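Local coordinates for nucleocapsid (Crimean-congo hemorrhagic fever virus, PDB 4AKL), which binds single- and double-stranded RNA, probably helps package the viral genome, and cuts double-stranded DNA without sequence preference, at residues K252-L257 / T278-H283; L93-K98 / Q127-K132; A302-V307 / Y311-K316; E203-K208 / K244-E249. All coordinates share one frame; numbering follows the deposited sequence.

Contact 1: K252-L257 / T278-H283; sequences KTVEAL and TNLLKH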
# COMPACT_ATOMS: atom_id res chain seq x y z
N LYS A 252 -3.18 -17.10 27.21
CA LYS A 252 -3.33 -16.82 28.65
C LYS A 252 -4.16 -17.91 29.41
O LYS A 252 -3.87 -18.30 30.56
CB LYS A 252 -4.06 -15.49 28.77
CG LYS A 252 -4.26 -14.93 30.16
CD LYS A 252 -4.96 -13.55 30.06
CE LYS A 252 -4.01 -12.46 29.59
NZ LYS A 252 -4.67 -11.10 29.47
N THR A 253 -5.21 -18.37 28.75
CA THR A 253 -6.09 -19.38 29.33
C THR A 253 -5.33 -20.67 29.50
O THR A 253 -5.48 -21.29 30.51
CB THR A 253 -7.34 -19.58 28.47
OG1 THR A 253 -8.18 -18.44 28.66
CG2 THR A 253 -8.11 -20.84 28.88
N VAL A 254 -4.52 -21.03 28.50
CA VAL A 254 -3.73 -22.27 28.51
C VAL A 254 -2.63 -22.18 29.57
O VAL A 254 -2.36 -23.18 30.22
CB VAL A 254 -3.13 -22.65 27.10
CG1 VAL A 254 -2.32 -23.93 27.17
CG2 VAL A 254 -4.24 -22.82 26.07
N GLU A 255 -2.04 -21.00 29.73
CA GLU A 255 -1.04 -20.76 30.77
C GLU A 255 -1.70 -20.86 32.13
O GLU A 255 -1.10 -21.35 33.08
CB GLU A 255 -0.36 -19.37 30.61
CG GLU A 255 0.54 -19.21 29.34
CD GLU A 255 0.92 -17.74 29.01
OE1 GLU A 255 0.55 -16.80 29.77
OE2 GLU A 255 1.59 -17.50 27.97
N ALA A 256 -2.95 -20.38 32.21
CA ALA A 256 -3.73 -20.51 33.45
C ALA A 256 -3.93 -21.99 33.80
O ALA A 256 -3.78 -22.39 34.97
CB ALA A 256 -5.06 -19.78 33.31
N LEU A 257 -4.25 -22.80 32.78
CA LEU A 257 -4.41 -24.26 32.94
C LEU A 257 -3.13 -24.91 33.48
O LEU A 257 -3.16 -25.76 34.37
CB LEU A 257 -4.78 -24.95 31.60
CG LEU A 257 -4.99 -26.47 31.61
CD1 LEU A 257 -6.30 -26.81 32.37
CD2 LEU A 257 -4.99 -27.14 30.22
N THR A 278 0.71 -28.90 26.00
CA THR A 278 1.46 -28.90 24.75
C THR A 278 0.52 -28.84 23.56
O THR A 278 0.72 -28.02 22.67
CB THR A 278 2.39 -30.15 24.64
OG1 THR A 278 3.35 -30.11 25.68
CG2 THR A 278 3.14 -30.18 23.27
N ASN A 279 -0.50 -29.70 23.56
CA ASN A 279 -1.41 -29.83 22.42
C ASN A 279 -2.32 -28.63 22.18
O ASN A 279 -2.58 -28.28 21.02
CB ASN A 279 -2.25 -31.10 22.53
CG ASN A 279 -1.47 -32.33 22.18
OD1 ASN A 279 -0.45 -32.28 21.49
ND2 ASN A 279 -1.96 -33.47 22.64
N LEU A 280 -2.79 -28.01 23.26
CA LEU A 280 -3.57 -26.79 23.15
C LEU A 280 -2.74 -25.69 22.49
O LEU A 280 -3.27 -24.93 21.67
CB LEU A 280 -4.12 -26.34 24.51
CG LEU A 280 -5.41 -27.06 24.94
CD1 LEU A 280 -5.68 -26.98 26.47
CD2 LEU A 280 -6.59 -26.47 24.11
N LEU A 281 -1.44 -25.61 22.84
CA LEU A 281 -0.54 -24.60 22.23
C LEU A 281 -0.34 -24.81 20.72
O LEU A 281 -0.28 -23.81 19.97
CB LEU A 281 0.81 -24.51 22.95
CG LEU A 281 0.69 -24.01 24.41
CD1 LEU A 281 2.04 -24.12 25.16
CD2 LEU A 281 0.14 -22.57 24.44
N LYS A 282 -0.22 -26.08 20.27
CA LYS A 282 -0.16 -26.38 18.83
C LYS A 282 -1.44 -25.86 18.19
O LYS A 282 -1.40 -25.24 17.14
CB LYS A 282 -0.06 -27.89 18.53
CG LYS A 282 1.01 -28.67 19.26
CD LYS A 282 2.39 -28.14 19.00
CE LYS A 282 3.44 -29.02 19.69
NZ LYS A 282 4.72 -29.04 18.92
N HIS A 283 -2.58 -26.12 18.83
CA HIS A 283 -3.85 -25.69 18.27
C HIS A 283 -4.00 -24.16 18.24
O HIS A 283 -4.54 -23.65 17.27
CB HIS A 283 -5.04 -26.34 18.95
CG HIS A 283 -4.98 -27.84 18.97
ND1 HIS A 283 -4.45 -28.58 17.93
CD2 HIS A 283 -5.38 -28.74 19.91
CE1 HIS A 283 -4.53 -29.86 18.23
NE2 HIS A 283 -5.10 -29.99 19.42
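Apolar packing carries this contact, and V254 is at its middle, facing L280 and L281 of the partner helix. CG2 of V254 lies 3.9 Å from CB of L280, and CG1 of V254 reaches CD2 of L281 at the same 3.9 Å. The two methyls diverge from one beta carbon. CG1 is anti to the backbone N (chi1 -180°) and takes the L281 side, while CG2 rests against the base of L280. A branched residue suits a place where two neighbours on consecutive positions must both be met close to the backbone. L257, one turn further on, is longer and meets L280 at the chain ends: CD2 of L257 is 3.8 Å from CD1 of L280, the two side chains crossing at about a right angle. L280 therefore touches V254 with its beta carbon and L257 with a terminal methyl. V254, L257 and L280 are buried, whereas L281 is exposed and covers the border of the seam with its CD2 branch.

Helix 245-263 and helix 270-292 form an antiparallel helical hairpin in the stalk of the nairovirus nucleocapsid. Their local axes are 10.2 Å apart and run at 177°. The turn between them carries the DEVD motif (D266 to D269), a caspase-3 recognition sequence.

Polar interactions lie around this apolar seam. E255, whose beta carbon turns from the partner helix, pairs with K251 in a salt bridge one turn back, as suits an exposed flank. T253 and T278 return their hydroxyls to their own helices, bonding to the carbonyl oxygens of E249 and D274.

Contact 2: L93-K98 / Q127-K132; sequences LEWFEK and QQAALK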
# COMPACT_ATOMS: atom_id res chain seq x y z
N LEU A 93 15.40 8.35 6.39
CA LEU A 93 16.54 7.45 6.04
C LEU A 93 17.15 6.86 7.28
O LEU A 93 17.41 5.61 7.36
CB LEU A 93 17.59 8.21 5.24
CG LEU A 93 17.21 8.54 3.81
CD1 LEU A 93 18.19 9.55 3.28
CD2 LEU A 93 17.11 7.24 2.89
N GLU A 94 17.38 7.71 8.28
CA GLU A 94 17.99 7.20 9.54
C GLU A 94 17.14 6.09 10.16
O GLU A 94 17.67 5.13 10.71
CB GLU A 94 18.26 8.34 10.54
CG GLU A 94 19.07 7.98 11.86
CD GLU A 94 20.51 7.34 11.66
OE1 GLU A 94 21.04 7.25 10.52
OE2 GLU A 94 21.09 6.92 12.69
N TRP A 95 15.82 6.18 10.02
CA TRP A 95 14.96 5.17 10.63
C TRP A 95 15.38 3.71 10.23
O TRP A 95 15.41 2.82 11.08
CB TRP A 95 13.51 5.44 10.31
CG TRP A 95 12.54 4.54 11.04
CD1 TRP A 95 11.90 4.82 12.20
CD2 TRP A 95 12.11 3.22 10.65
NE1 TRP A 95 11.09 3.75 12.58
CE2 TRP A 95 11.19 2.76 11.64
CE3 TRP A 95 12.41 2.38 9.57
CZ2 TRP A 95 10.58 1.50 11.57
CZ3 TRP A 95 11.79 1.10 9.51
CH2 TRP A 95 10.89 0.69 10.49
N PHE A 96 15.69 3.47 8.95
CA PHE A 96 16.13 2.14 8.48
C PHE A 96 17.41 1.66 9.15
O PHE A 96 17.55 0.49 9.46
CB PHE A 96 16.21 2.13 6.92
CG PHE A 96 14.87 2.24 6.31
CD1 PHE A 96 14.07 1.12 6.19
CD2 PHE A 96 14.36 3.49 5.92
CE1 PHE A 96 12.78 1.21 5.65
CE2 PHE A 96 13.07 3.58 5.39
CZ PHE A 96 12.29 2.45 5.26
N GLU A 97 18.32 2.59 9.39
CA GLU A 97 19.56 2.32 10.10
C GLU A 97 19.31 1.91 11.56
O GLU A 97 19.98 1.01 12.08
CB GLU A 97 20.45 3.57 10.07
CG GLU A 97 21.91 3.26 9.83
CD GLU A 97 22.14 2.85 8.41
OE1 GLU A 97 22.02 3.73 7.51
OE2 GLU A 97 22.45 1.64 8.19
N LYS A 98 18.36 2.57 12.22
CA LYS A 98 18.00 2.25 13.65
C LYS A 98 17.03 1.07 13.81
O LYS A 98 16.86 0.58 14.93
CB LYS A 98 17.38 3.48 14.35
CG LYS A 98 18.33 4.65 14.51
CD LYS A 98 17.59 6.02 14.61
CE LYS A 98 16.76 6.15 15.88
NZ LYS A 98 16.32 7.57 16.11
N GLN A 127 3.75 -4.03 6.62
CA GLN A 127 2.66 -3.09 6.95
C GLN A 127 2.88 -2.51 8.33
O GLN A 127 2.75 -1.29 8.52
CB GLN A 127 1.28 -3.75 6.85
CG GLN A 127 0.94 -4.26 5.41
CD GLN A 127 0.79 -3.17 4.34
OE1 GLN A 127 0.57 -1.98 4.63
NE2 GLN A 127 0.89 -3.58 3.07
N GLN A 128 3.26 -3.34 9.28
CA GLN A 128 3.50 -2.85 10.66
C GLN A 128 4.69 -1.93 10.68
O GLN A 128 4.69 -0.91 11.42
CB GLN A 128 3.68 -4.03 11.65
CG GLN A 128 2.45 -4.95 11.76
CD GLN A 128 1.07 -4.15 11.86
OE1 GLN A 128 0.17 -4.26 10.97
NE2 GLN A 128 0.95 -3.34 12.90
N ALA A 129 5.72 -2.28 9.89
CA ALA A 129 6.90 -1.45 9.80
C ALA A 129 6.58 -0.04 9.24
O ALA A 129 7.14 0.94 9.70
CB ALA A 129 8.01 -2.12 9.00
N ALA A 130 5.69 0.03 8.28
CA ALA A 130 5.28 1.29 7.66
C ALA A 130 4.56 2.19 8.64
O ALA A 130 4.77 3.38 8.66
CB ALA A 130 4.41 1.03 6.44
N LEU A 131 3.70 1.62 9.44
CA LEU A 131 3.02 2.41 10.46
C LEU A 131 4.02 2.88 11.54
O LEU A 131 4.00 4.04 11.95
CB LEU A 131 1.88 1.63 11.05
CG LEU A 131 0.72 1.31 10.09
CD1 LEU A 131 -0.22 0.16 10.72
CD2 LEU A 131 -0.13 2.56 9.67
N LYS A 132 4.92 1.99 11.96
CA LYS A 132 5.96 2.36 12.91
C LYS A 132 6.84 3.52 12.41
O LYS A 132 7.08 4.48 13.16
CB LYS A 132 6.83 1.16 13.26
CG LYS A 132 7.88 1.44 14.40
CD LYS A 132 8.47 0.12 14.94
CE LYS A 132 9.79 0.36 15.74
NZ LYS A 132 9.63 1.44 16.71
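W95 spans the gap between helix 86-98 and helix 120-136, meeting A129 and K132 on the far side. Its CB already points at the partner helix, and CG lies anti to the backbone N (chi1 -173°), which carries the indole outward from its own helix. On one flank of the indole, CE3 of W95 sits 3.9 Å above the plane of the F96 ring, over its centre, so the next residue of the same helix receives part of the indole edge. On the five-membered ring, NE1 hydrogen-bonds to OD2 of D136, which gives the buried N-H a partner.

Here, in the globular, mainly helical head domain, the indole fills much of the gap between these two helices, whose nearest alpha carbons in the two segments, those of W95 and K132, are 9.7 Å apart. W133 adds an edge-to-face contact with the indole.

Along the six-membered ring, CZ2 of W95 meets CG of K132 at 3.9 Å, the methylene lying at the ring edge near its plane. The lysine chain crosses the indole at about a right angle, and its NZ forms a salt bridge with OD2 of D136, the same oxygen that accepts the indole N-H. At the tip, CH2 of W95 comes within 3.8 Å of O of A129, approached obliquely, and 4.3 Å from CB of A129. Alanine suits this spot because its short side chain lets the indole tip come close to the backbone.

Contact 3: A302-V307 / Y311-K316; sequences AQIDTV and YYWLYK
V307 and Y311 meet twice, through the backbone and through their side chains. N of Y311 donates to O of V307 at 3.0 Å with an N-H...O angle of 152°, the i to i+4 bond of an alpha helix. The two side chains lie side by side and point the same way. CG2 of V307 touches CD2 of Y311 at 4.0 Å, and O of V307 lies at the edge of the tyrosine ring, near its plane, 3.5 Å from CD2 of Y311. Separately, CD1 of I304 comes within 3.8 Å of CH2 of W313, the side chains crossing at about a right angle. The CG1 branch of I304 is anti to its backbone N (chi1 -179°), and this extended chain lets a residue of the entering loop touch the far end of the indole.

The arrangement spans helix 306-316, a helix within the globular head, together with the loop leading into it. D305 is the N-cap: its carboxylate accepts from a backbone N-H just beyond V307, giving a first-turn N-H a partner where the helix itself has no carbonyl to offer.

The next shell holds the capping group and the rings in place. OD2 of D305 forms a salt bridge with R134 of helix 120-136 and accepts from N468. Y311 and W313 are large aromatics that suit a buried place because their polar ends find partners there: the hydroxyl of Y311 bonds to O of A83, and NE1 of W313 to O of A378.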
# COMPACT_ATOMS: atom_id res chain seq x y z
N ALA A 302 -0.58 -6.68 0.54
CA ALA A 302 0.30 -6.28 -0.55
C ALA A 302 0.18 -4.81 -0.96
O ALA A 302 0.92 -4.38 -1.83
CB ALA A 302 0.08 -7.17 -1.78
N GLN A 303 -0.74 -4.04 -0.36
CA GLN A 303 -0.92 -2.62 -0.74
C GLN A 303 0.32 -1.84 -0.40
O GLN A 303 0.80 -1.87 0.74
CB GLN A 303 -2.12 -1.96 -0.03
CG GLN A 303 -3.46 -2.15 -0.73
CD GLN A 303 -4.61 -1.70 0.12
OE1 GLN A 303 -4.46 -0.84 1.02
NE2 GLN A 303 -5.77 -2.27 -0.14
N ILE A 304 0.83 -1.13 -1.37
CA ILE A 304 2.05 -0.39 -1.17
C ILE A 304 1.77 0.84 -0.26
O ILE A 304 0.76 1.47 -0.37
CB ILE A 304 2.70 -0.08 -2.53
CG1 ILE A 304 4.00 0.67 -2.32
CG2 ILE A 304 1.74 0.69 -3.47
CD1 ILE A 304 4.88 0.67 -3.62
N ASP A 305 2.67 1.09 0.68
CA ASP A 305 2.72 2.34 1.33
C ASP A 305 3.73 3.16 0.57
O ASP A 305 4.96 2.93 0.65
CB ASP A 305 3.13 2.18 2.80
CG ASP A 305 3.12 3.51 3.54
OD1 ASP A 305 3.30 4.54 2.88
OD2 ASP A 305 2.90 3.52 4.80
N THR A 306 3.23 4.13 -0.17
CA THR A 306 3.99 4.86 -1.16
C THR A 306 5.17 5.58 -0.56
O THR A 306 6.28 5.48 -1.06
CB THR A 306 3.07 5.83 -1.96
OG1 THR A 306 2.13 5.05 -2.68
CG2 THR A 306 3.83 6.74 -2.97
N VAL A 307 4.96 6.29 0.52
CA VAL A 307 6.04 7.02 1.08
C VAL A 307 7.05 6.10 1.79
O VAL A 307 8.26 6.29 1.66
CB VAL A 307 5.53 8.20 1.96
CG1 VAL A 307 4.93 7.71 3.25
CG2 VAL A 307 6.72 9.18 2.23
N TYR A 311 11.04 5.56 0.73
CA TYR A 311 12.17 5.82 1.61
C TYR A 311 13.04 4.55 1.77
O TYR A 311 14.29 4.63 1.86
CB TYR A 311 11.70 6.38 2.97
CG TYR A 311 11.77 7.88 3.00
CD1 TYR A 311 12.95 8.52 3.25
CD2 TYR A 311 10.66 8.66 2.72
CE1 TYR A 311 13.04 9.92 3.26
CE2 TYR A 311 10.73 10.05 2.73
CZ TYR A 311 11.92 10.67 3.00
OH TYR A 311 11.97 12.01 2.97
N TYR A 312 12.40 3.38 1.78
CA TYR A 312 13.11 2.14 1.81
C TYR A 312 14.06 2.03 0.59
O TYR A 312 15.21 1.59 0.72
CB TYR A 312 12.14 0.97 1.85
CG TYR A 312 12.82 -0.34 1.77
CD1 TYR A 312 13.68 -0.76 2.78
CD2 TYR A 312 12.60 -1.20 0.69
CE1 TYR A 312 14.33 -2.00 2.72
CE2 TYR A 312 13.27 -2.47 0.62
CZ TYR A 312 14.11 -2.85 1.63
OH TYR A 312 14.77 -4.08 1.57
N TRP A 313 13.58 2.46 -0.59
CA TRP A 313 14.38 2.35 -1.81
C TRP A 313 15.53 3.32 -1.77
O TRP A 313 16.63 2.97 -2.19
CB TRP A 313 13.52 2.49 -3.09
CG TRP A 313 12.52 1.35 -3.23
CD1 TRP A 313 12.73 0.01 -2.90
CD2 TRP A 313 11.18 1.44 -3.67
NE1 TRP A 313 11.60 -0.72 -3.14
CE2 TRP A 313 10.63 0.13 -3.62
CE3 TRP A 313 10.39 2.49 -4.14
CZ2 TRP A 313 9.35 -0.14 -4.00
CZ3 TRP A 313 9.11 2.22 -4.51
CH2 TRP A 313 8.59 0.91 -4.44
N LEU A 314 15.29 4.53 -1.27
CA LEU A 314 16.39 5.44 -1.02
C LEU A 314 17.44 4.81 -0.10
O LEU A 314 18.63 4.81 -0.43
CB LEU A 314 15.91 6.69 -0.36
CG LEU A 314 15.01 7.66 -1.07
CD1 LEU A 314 14.85 8.89 -0.13
CD2 LEU A 314 15.56 8.07 -2.47
N TYR A 315 16.99 4.24 1.01
CA TYR A 315 17.90 3.57 1.94
C TYR A 315 18.69 2.47 1.21
O TYR A 315 19.91 2.48 1.23
CB TYR A 315 17.14 3.09 3.18
CG TYR A 315 17.81 2.03 3.91
CD1 TYR A 315 18.86 2.32 4.81
CD2 TYR A 315 17.43 0.73 3.75
CE1 TYR A 315 19.49 1.26 5.53
CE2 TYR A 315 18.06 -0.31 4.45
CZ TYR A 315 19.08 -0.02 5.34
OH TYR A 315 19.68 -1.08 6.02
N LYS A 316 17.99 1.56 0.53
CA LYS A 316 18.66 0.48 -0.17
C LYS A 316 19.63 0.92 -1.25
O LYS A 316 20.58 0.25 -1.47
CB LYS A 316 17.67 -0.48 -0.82
CG LYS A 316 16.90 -1.28 0.15
CD LYS A 316 17.80 -2.23 1.05
CE LYS A 316 18.04 -3.56 0.34
NZ LYS A 316 18.52 -4.58 1.31

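Contact 4: E203-K208 / K244-E249; sequences EFVKGK and KGVFDE
V205 packs on helix 245-263 by touching V246 and E249, residues three apart and so on one face of that helix. The apolar part is compact. CG1 of V205 is 4.2 Å from CG1 of V246, and CB of V205 is 4.2 Å from CB of E249. A short, beta-branched valine at 205 suits a place where the backbones come this near, the alpha carbons of V205 and E249 being 5.6 Å apart. L235 of helix 230-242 touches both valines from a third helix.

A polar atom joins in as well: O of V205 lies 3.7 Å from CB of E249, a van der Waals contact. E249 gives only the base of its side chain to the contact. Its chain bends at chi2 (-52°), and its end leads away from V205.

These segments belong to the helical stalk, where the chain leaves helix 195-204 and packs against the start of helix 245-263. G207 is the first residue to depart from helical angles; its phi of 105° would press a beta carbon against the preceding carbonyl, and glycine escapes this.

Ionic pairs lie within segment 203-208, where one carboxylate serves two lysines that follow it in the chain. E203 receives K206 NZ on OE2 at 3.1 Å, from above the carboxylate plane, and K208 NZ on OE1, nearly in line with the C-O bond.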
# COMPACT_ATOMS: atom_id res chain seq x y z
N GLU A 203 -16.40 -19.14 25.16
CA GLU A 203 -16.44 -19.36 26.61
C GLU A 203 -15.05 -19.76 27.20
O GLU A 203 -14.62 -19.23 28.24
CB GLU A 203 -17.50 -20.38 26.96
CG GLU A 203 -18.96 -19.84 26.84
CD GLU A 203 -19.34 -18.88 27.97
OE1 GLU A 203 -18.88 -19.07 29.13
OE2 GLU A 203 -20.09 -17.93 27.71
N PHE A 204 -14.36 -20.69 26.52
CA PHE A 204 -13.03 -21.15 26.93
C PHE A 204 -12.05 -19.97 27.14
O PHE A 204 -11.41 -19.87 28.18
CB PHE A 204 -12.47 -22.13 25.89
CG PHE A 204 -11.05 -22.55 26.15
CD1 PHE A 204 -10.76 -23.52 27.12
CD2 PHE A 204 -9.99 -21.99 25.41
CE1 PHE A 204 -9.45 -23.92 27.36
CE2 PHE A 204 -8.66 -22.39 25.66
CZ PHE A 204 -8.40 -23.37 26.64
N VAL A 205 -11.98 -19.08 26.15
CA VAL A 205 -11.04 -17.97 26.20
C VAL A 205 -11.36 -16.88 27.24
O VAL A 205 -10.56 -15.94 27.38
CB VAL A 205 -10.81 -17.33 24.79
CG1 VAL A 205 -10.45 -18.43 23.77
CG2 VAL A 205 -12.03 -16.45 24.33
N LYS A 206 -12.49 -16.96 27.97
CA LYS A 206 -12.70 -16.09 29.14
C LYS A 206 -11.82 -16.50 30.37
O LYS A 206 -11.84 -15.81 31.39
CB LYS A 206 -14.17 -16.02 29.59
CG LYS A 206 -15.12 -15.15 28.72
CD LYS A 206 -16.09 -16.00 27.96
CE LYS A 206 -17.25 -15.21 27.33
NZ LYS A 206 -18.48 -15.34 28.17
N GLY A 207 -11.07 -17.59 30.27
CA GLY A 207 -10.28 -18.14 31.40
C GLY A 207 -10.91 -19.41 32.02
O GLY A 207 -10.49 -19.85 33.11
N LYS A 208 -11.88 -20.00 31.32
CA LYS A 208 -12.59 -21.22 31.76
C LYS A 208 -11.89 -22.49 31.23
O LYS A 208 -12.46 -23.29 30.47
CB LYS A 208 -14.07 -21.15 31.33
CG LYS A 208 -14.81 -19.99 31.97
CD LYS A 208 -16.29 -19.92 31.54
CE LYS A 208 -16.93 -18.62 32.05
NZ LYS A 208 -18.31 -18.45 31.51
N LYS A 244 -8.38 -10.29 16.60
CA LYS A 244 -7.10 -10.95 16.96
C LYS A 244 -6.91 -11.22 18.46
O LYS A 244 -6.25 -12.19 18.80
CB LYS A 244 -5.87 -10.17 16.43
CG LYS A 244 -5.52 -10.42 14.97
CD LYS A 244 -4.29 -9.60 14.59
CE LYS A 244 -3.95 -9.72 13.13
NZ LYS A 244 -2.77 -8.91 12.81
N GLY A 245 -7.49 -10.39 19.33
CA GLY A 245 -7.38 -10.55 20.80
C GLY A 245 -7.61 -11.97 21.32
O GLY A 245 -6.93 -12.43 22.26
N VAL A 246 -8.55 -12.68 20.71
CA VAL A 246 -8.86 -14.08 21.08
C VAL A 246 -7.62 -14.99 21.20
O VAL A 246 -7.54 -15.81 22.12
CB VAL A 246 -9.85 -14.68 20.06
CG1 VAL A 246 -9.95 -16.15 20.22
CG2 VAL A 246 -11.22 -14.03 20.23
N PHE A 247 -6.65 -14.86 20.28
CA PHE A 247 -5.44 -15.72 20.32
C PHE A 247 -4.63 -15.45 21.58
O PHE A 247 -4.21 -16.37 22.28
CB PHE A 247 -4.58 -15.56 19.07
CG PHE A 247 -5.35 -15.74 17.80
CD1 PHE A 247 -6.06 -16.93 17.57
CD2 PHE A 247 -5.38 -14.73 16.82
CE1 PHE A 247 -6.79 -17.11 16.40
CE2 PHE A 247 -6.10 -14.90 15.64
CZ PHE A 247 -6.81 -16.10 15.42
N ASP A 248 -4.45 -14.17 21.87
CA ASP A 248 -3.78 -13.72 23.07
C ASP A 248 -4.52 -14.34 24.28
O ASP A 248 -3.92 -15.00 25.11
CB ASP A 248 -3.76 -12.18 23.21
CG ASP A 248 -3.79 -11.41 21.82
OD1 ASP A 248 -4.28 -11.97 20.82
OD2 ASP A 248 -3.35 -10.24 21.75
N GLU A 249 -5.83 -14.13 24.32
CA GLU A 249 -6.67 -14.62 25.41
C GLU A 249 -6.64 -16.16 25.54
O GLU A 249 -6.71 -16.70 26.67
CB GLU A 249 -8.14 -14.18 25.24
CG GLU A 249 -8.42 -12.66 25.06
CD GLU A 249 -7.77 -11.79 26.12
OE1 GLU A 249 -7.98 -12.07 27.32
OE2 GLU A 249 -7.04 -10.83 25.75

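Overall arrangement
Along the chain the order is contact 2, contact 4, contact 1, contact 3, so the two stalk contacts are set between the two head contacts. Contacts 1 and 4 share helix 245-263; their centres are about 11 Å apart, and T253 touches F204. Contacts 2 and 3 have their centres about 10 Å apart in the head, where F96 packs on Y315, L93 on L314, and NE2 of Q127 probably hydrogen-bonds to O of Q303. Between the groups the centres are about 31 to 38 Å apart, with no touching. The stalk is thus an insertion that the chain enters and leaves while the head is closed by segments from both sides of it.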